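Local coordinates for globin protein (Ramazzottius varieornatus, PDB 5ZIQ), which binds heme with two axial histidines, as a hexacoordinated globin, and is probably able to bind oxygen, its physiological role being unsettled, at residues L109-R114 against K164-F169; E131-V135 against I158-T162. One frame throughout, in Å; residues are numbered along the deposited sequence.

Contact 1 of 2, residues L109-R114 against K164-F169; sequences LKRVGR and KIREGF. With HEM (protoporphyrin IX containing Fe), chain E; SO4 (sulfate ion), chain G.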
# COMPACT_ATOMS: atom_id res chain seq x y z
N LEU A 109 -1.31 -10.08 -5.45
CA LEU A 109 -0.16 -9.17 -5.47
C LEU A 109 0.57 -9.19 -6.81
O LEU A 109 0.98 -8.13 -7.30
CB LEU A 109 0.78 -9.44 -4.31
CG LEU A 109 0.18 -9.16 -2.92
CD1 LEU A 109 1.11 -9.77 -1.88
CD2 LEU A 109 -0.03 -7.65 -2.69
N LYS A 110 0.74 -10.37 -7.41
CA LYS A 110 1.40 -10.40 -8.72
C LYS A 110 0.57 -9.67 -9.78
O LYS A 110 1.13 -8.98 -10.62
CB LYS A 110 1.73 -11.84 -9.16
CG LYS A 110 2.78 -12.49 -8.27
CD LYS A 110 2.98 -13.96 -8.59
CE LYS A 110 3.72 -14.65 -7.46
NZ LYS A 110 3.97 -16.09 -7.76
N ARG A 111 -0.76 -9.76 -9.69
CA ARG A 111 -1.61 -8.98 -10.61
C ARG A 111 -1.36 -7.46 -10.50
O ARG A 111 -1.23 -6.79 -11.53
CB ARG A 111 -3.09 -9.28 -10.37
CG ARG A 111 -4.02 -8.40 -11.21
CD ARG A 111 -5.45 -8.87 -11.21
NE ARG A 111 -5.57 -10.06 -12.04
CZ ARG A 111 -5.90 -11.27 -11.60
NH1 ARG A 111 -6.16 -11.49 -10.32
NH2 ARG A 111 -5.97 -12.27 -12.47
N VAL A 112 -1.23 -6.95 -9.27
CA VAL A 112 -0.96 -5.51 -9.06
C VAL A 112 0.31 -5.14 -9.82
O VAL A 112 0.34 -4.14 -10.54
CB VAL A 112 -0.78 -5.20 -7.57
CG1 VAL A 112 -0.28 -3.77 -7.35
CG2 VAL A 112 -2.08 -5.40 -6.81
N GLY A 113 1.35 -5.96 -9.68
CA GLY A 113 2.61 -5.67 -10.38
C GLY A 113 2.44 -5.68 -11.89
O GLY A 113 2.93 -4.76 -12.56
N ARG A 114 1.76 -6.70 -12.41
CA ARG A 114 1.50 -6.81 -13.85
C ARG A 114 0.71 -5.61 -14.39
O ARG A 114 0.90 -5.20 -15.53
CB ARG A 114 0.78 -8.13 -14.14
CG ARG A 114 0.39 -8.35 -15.59
CD ARG A 114 0.30 -9.84 -15.91
NE ARG A 114 0.35 -10.67 -14.71
CZ ARG A 114 -0.70 -10.92 -13.94
NH1 ARG A 114 -1.89 -10.40 -14.24
NH2 ARG A 114 -0.57 -11.69 -12.86
N LYS A 164 6.50 -9.36 -3.91
CA LYS A 164 5.54 -10.12 -4.74
C LYS A 164 4.97 -9.27 -5.86
O LYS A 164 4.78 -9.76 -6.98
CB LYS A 164 4.41 -10.74 -3.89
CG LYS A 164 4.89 -11.65 -2.77
CD LYS A 164 5.90 -12.68 -3.26
CE LYS A 164 6.36 -13.59 -2.12
NZ LYS A 164 7.31 -14.63 -2.57
N ILE A 165 4.70 -8.01 -5.55
CA ILE A 165 4.26 -7.06 -6.58
C ILE A 165 5.34 -6.95 -7.66
O ILE A 165 5.03 -7.03 -8.83
CB ILE A 165 3.89 -5.69 -5.96
CG1 ILE A 165 2.64 -5.85 -5.09
CG2 ILE A 165 3.62 -4.66 -7.06
CD1 ILE A 165 2.32 -4.66 -4.20
N ARG A 166 6.60 -6.82 -7.25
CA ARG A 166 7.70 -6.74 -8.21
C ARG A 166 7.83 -7.98 -9.09
O ARG A 166 8.09 -7.85 -10.29
CB ARG A 166 9.00 -6.45 -7.47
CG ARG A 166 9.08 -5.03 -6.95
CD ARG A 166 10.41 -4.82 -6.25
NE ARG A 166 11.50 -5.15 -7.15
CZ ARG A 166 12.79 -5.13 -6.82
NH1 ARG A 166 13.17 -4.81 -5.59
NH2 ARG A 166 13.70 -5.45 -7.73
N GLU A 167 7.61 -9.17 -8.50
CA GLU A 167 7.59 -10.44 -9.26
C GLU A 167 6.55 -10.40 -10.37
O GLU A 167 6.83 -10.80 -11.50
CB GLU A 167 7.29 -11.63 -8.35
CG GLU A 167 8.45 -12.09 -7.49
CD GLU A 167 8.08 -13.27 -6.59
OE1 GLU A 167 8.92 -13.64 -5.74
OE2 GLU A 167 6.98 -13.84 -6.73
N GLY A 168 5.36 -9.89 -10.05
CA GLY A 168 4.31 -9.76 -11.03
C GLY A 168 4.69 -8.80 -12.14
O GLY A 168 4.42 -9.07 -13.29
N PHE A 169 5.31 -7.68 -11.78
CA PHE A 169 5.79 -6.72 -12.77
C PHE A 169 6.80 -7.34 -13.74
O PHE A 169 6.78 -7.03 -14.93
CB PHE A 169 6.38 -5.49 -12.08
CG PHE A 169 6.80 -4.39 -13.03
CD1 PHE A 169 5.89 -3.42 -13.44
CD2 PHE A 169 8.12 -4.32 -13.48
CE1 PHE A 169 6.29 -2.38 -14.29
CE2 PHE A 169 8.52 -3.29 -14.33
CZ PHE A 169 7.60 -2.33 -14.74
CHA HEM E . -2.65 1.62 -11.17
CHB HEM E . 0.89 4.73 -10.11
CHC HEM E . 2.51 1.47 -6.82
CHD HEM E . -1.93 -0.46 -6.85
C1A HEM E . -1.80 2.70 -11.22
C2A HEM E . -1.82 3.70 -12.22
C3A HEM E . -0.82 4.58 -11.93
C4A HEM E . -0.19 4.14 -10.74
CMA HEM E . -0.46 5.81 -12.71
CAA HEM E . -2.77 3.75 -13.40
CBA HEM E . -3.63 5.02 -13.35
CGA HEM E . -4.60 4.95 -12.20
O1A HEM E . -5.29 3.92 -12.02
O2A HEM E . -4.73 5.92 -11.43
C1B HEM E . 1.68 4.07 -9.15
C2B HEM E . 2.94 4.55 -8.69
C3B HEM E . 3.42 3.66 -7.78
C4B HEM E . 2.40 2.59 -7.65
CMB HEM E . 3.62 5.82 -9.17
CAB HEM E . 4.69 3.73 -7.04
CBB HEM E . 5.06 4.88 -6.48
C1C HEM E . 1.42 0.71 -6.45
C2C HEM E . 1.30 -0.11 -5.32
C3C HEM E . 0.01 -0.64 -5.33
C4C HEM E . -0.65 -0.14 -6.47
CMC HEM E . 2.37 -0.36 -4.30
CAC HEM E . -0.62 -1.54 -4.35
CBC HEM E . 0.07 -2.12 -3.38
C1D HEM E . -2.44 -0.07 -8.09
C2D HEM E . -3.70 -0.63 -8.60
C3D HEM E . -3.90 -0.05 -9.80
C4D HEM E . -2.76 0.85 -10.02
CMD HEM E . -4.57 -1.65 -7.91
CAD HEM E . -5.06 -0.30 -10.74
CBD HEM E . -4.60 -1.25 -11.84
CGD HEM E . -5.71 -1.54 -12.82
O1D HEM E . -6.89 -1.28 -12.52
O2D HEM E . -5.44 -2.05 -13.94
NA HEM E . -0.78 2.96 -10.34
NB HEM E . 1.44 2.92 -8.52
NC HEM E . 0.23 0.66 -7.14
ND HEM E . -1.91 0.82 -8.96
FE HEM E . -0.30 1.82 -8.76
S SO4 G . -4.68 -10.05 -15.69
O1 SO4 G . -4.50 -11.19 -14.76
O2 SO4 G . -3.82 -8.92 -15.27
O3 SO4 G . -4.29 -10.47 -17.05
O4 SO4 G . -6.10 -9.61 -15.67

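Contact 2 of 2, residues E131-V135 against I158-T162; sequences EKCLV and ISWTT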
# COMPACT_ATOMS: atom_id res chain seq x y z
N GLU A 131 5.90 2.13 -0.12
CA GLU A 131 6.11 1.60 1.25
C GLU A 131 6.16 2.68 2.32
O GLU A 131 5.44 2.59 3.30
CB GLU A 131 7.39 0.76 1.37
CG GLU A 131 7.44 -0.42 0.44
CD GLU A 131 8.64 -1.30 0.70
OE1 GLU A 131 9.43 -1.07 1.65
OE2 GLU A 131 8.82 -2.23 -0.07
N LYS A 132 7.00 3.70 2.12
CA LYS A 132 7.13 4.82 3.05
C LYS A 132 5.81 5.54 3.20
O LYS A 132 5.50 6.03 4.26
CB LYS A 132 8.21 5.83 2.60
CG LYS A 132 9.63 5.53 3.07
CD LYS A 132 10.68 6.36 2.33
CE LYS A 132 11.08 7.61 3.09
NZ LYS A 132 12.46 8.02 2.79
N CYS A 133 5.04 5.60 2.12
CA CYS A 133 3.73 6.28 2.14
C CYS A 133 2.71 5.52 2.96
O CYS A 133 1.97 6.13 3.73
CB CYS A 133 3.23 6.52 0.72
SG CYS A 133 4.37 7.54 -0.22
N LEU A 134 2.67 4.19 2.80
CA LEU A 134 1.83 3.36 3.65
C LEU A 134 2.27 3.45 5.10
O LEU A 134 1.43 3.62 5.98
CB LEU A 134 1.82 1.90 3.18
CG LEU A 134 0.96 0.96 4.04
CD1 LEU A 134 -0.50 1.41 4.18
CD2 LEU A 134 1.04 -0.44 3.44
N VAL A 135 3.58 3.37 5.35
CA VAL A 135 4.09 3.56 6.72
C VAL A 135 3.65 4.91 7.32
O VAL A 135 3.19 4.97 8.46
CB VAL A 135 5.62 3.38 6.77
CG1 VAL A 135 6.21 3.89 8.08
CG2 VAL A 135 5.97 1.92 6.53
N ILE A 158 5.24 -5.33 4.77
CA ILE A 158 5.19 -4.42 3.60
C ILE A 158 6.30 -4.78 2.61
O ILE A 158 6.04 -4.83 1.40
CB ILE A 158 5.26 -2.93 4.02
CG1 ILE A 158 4.01 -2.57 4.83
CG2 ILE A 158 5.38 -2.02 2.80
CD1 ILE A 158 4.10 -1.22 5.52
N SER A 159 7.51 -5.05 3.11
CA SER A 159 8.62 -5.47 2.24
C SER A 159 8.27 -6.73 1.44
O SER A 159 8.51 -6.78 0.23
CB SER A 159 9.90 -5.71 3.05
OG SER A 159 10.41 -4.48 3.50
N TRP A 160 7.68 -7.71 2.11
CA TRP A 160 7.32 -8.97 1.47
C TRP A 160 6.27 -8.72 0.38
O TRP A 160 6.40 -9.24 -0.74
CB TRP A 160 6.84 -9.95 2.53
CG TRP A 160 6.41 -11.28 2.00
CD1 TRP A 160 7.19 -12.39 1.83
CD2 TRP A 160 5.10 -11.65 1.59
NE1 TRP A 160 6.44 -13.43 1.33
CE2 TRP A 160 5.15 -13.01 1.19
CE3 TRP A 160 3.86 -10.97 1.53
CZ2 TRP A 160 4.03 -13.70 0.72
CZ3 TRP A 160 2.75 -11.67 1.07
CH2 TRP A 160 2.84 -13.02 0.66
N THR A 161 5.25 -7.92 0.68
CA THR A 161 4.27 -7.59 -0.38
C THR A 161 4.91 -6.92 -1.59
O THR A 161 4.55 -7.25 -2.72
CB THR A 161 3.07 -6.71 0.10
OG1 THR A 161 3.51 -5.39 0.46
CG2 THR A 161 2.37 -7.37 1.27
N THR A 162 5.85 -5.99 -1.37
CA THR A 162 6.54 -5.31 -2.50
C THR A 162 7.28 -6.30 -3.38
O THR A 162 7.25 -6.17 -4.62
CB THR A 162 7.52 -4.26 -1.99
OG1 THR A 162 6.76 -3.25 -1.34
CG2 THR A 162 8.35 -3.59 -3.14
O HOH W 1 11.71 -2.28 2.58
O HOH W 2 9.62 -2.13 4.73

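Contact 1 of 2, residues L109-R114 against K164-F169
G113 and G168 let two helices meet backbone to backbone beside the heme, in a crossing of -52° with the axes of the short segments only 6.2 Å apart. At either glycine a CB would collide with a carbonyl oxygen across the interface, I165 O or K110 O. Instead the CA-H groups point at these oxygens: G113 CA lies 3.2 Å from I165 O and G168 CA 3.3 Å from K110 O, each oxygen also accepting a backbone N-H within its own helix. The ring of F169 turns its edge to G113 O, with CD1 at 3.4 Å, a placement reached with CG anti to the backbone N (chi1 -175°). In globin terms this is the F helix against the H helix, and its heme-facing side lines the pocket. V112 CG1 touches I165 CG2 at 4.0 Å and HEM CHD at 3.7 Å, while I165 CD1 meets the vinyl carbon CBC of HEM at 3.5 Å; V112 O is hydrogen-bonded to ND1 of the axial ligand H116. The R111 side chain starts away from the other helix, and its NE and NH2 both hydrogen-bond to O1 of a sulfate, probably from the crystallisation liquor.

Contact 2 of 2, residues E131-V135 against I158-T162
E131 reaches from its helix toward I158 and T162 of a partner running roughly antiparallel, at 145°, across an axis separation of 11.1 Å between the short segments, so side chains, helped by water, bridge the gap. CG, anti to the carbonyl carbon (chi1 -58°), starts an extended chain that runs alongside I158, the two side chains pointing opposite ways, with E131 CG 3.5 Å from I158 CG2. The carboxylate is held through both oxygens. T162 OG1 donates a short bond of 2.6 Å to E131 OE2, arriving on the anti side and 22° out of the carboxylate plane. E131 OE1 instead accepts hydrogen bonds from two waters, one at 2.7 Å and one at a longer 3.3 Å. In one of the two S159 conformers these waters appear to donate to S159 OG too, and that hydroxyl is hydrogen-bonded to K155 O of its own helix as well. Replacing E131 by alanine is likely to leave T162 OG1 without its acceptor, deprive the waters of OE1 and open a gap beside I158 CG2. Further along, L134 brings CD2 to 3.8 Å from I158 CD1, and one turn after E131, V135 CG2 meets the same methyl, I158 CD1, at 3.8 Å. These are the G and H helices of the globin fold. Around them, L134 also packs on I89 and Y92 of helix 79-97 and on M49 of helix 42-56.

Overall arrangement
Running from the N terminus, the chain passes helices 25-38 and 42-56, then helix 79-97, which carries the axial H88, before reaching helix 102-115, where contact 1 begins. The axial H116 and a loop lead into helix 127-142, the first partner of contact 2. Helix 148-170 then closes both: contact 2 first, through its middle, and contact 1 last, near its C-terminal end. The smaller loop thus lies wholly within the larger, without crossing it. The final helix ties the proximal side of the heme to helix 127-142, and the two interfaces, with centres about 13 Å apart, join where L109 packs on W160 and T161.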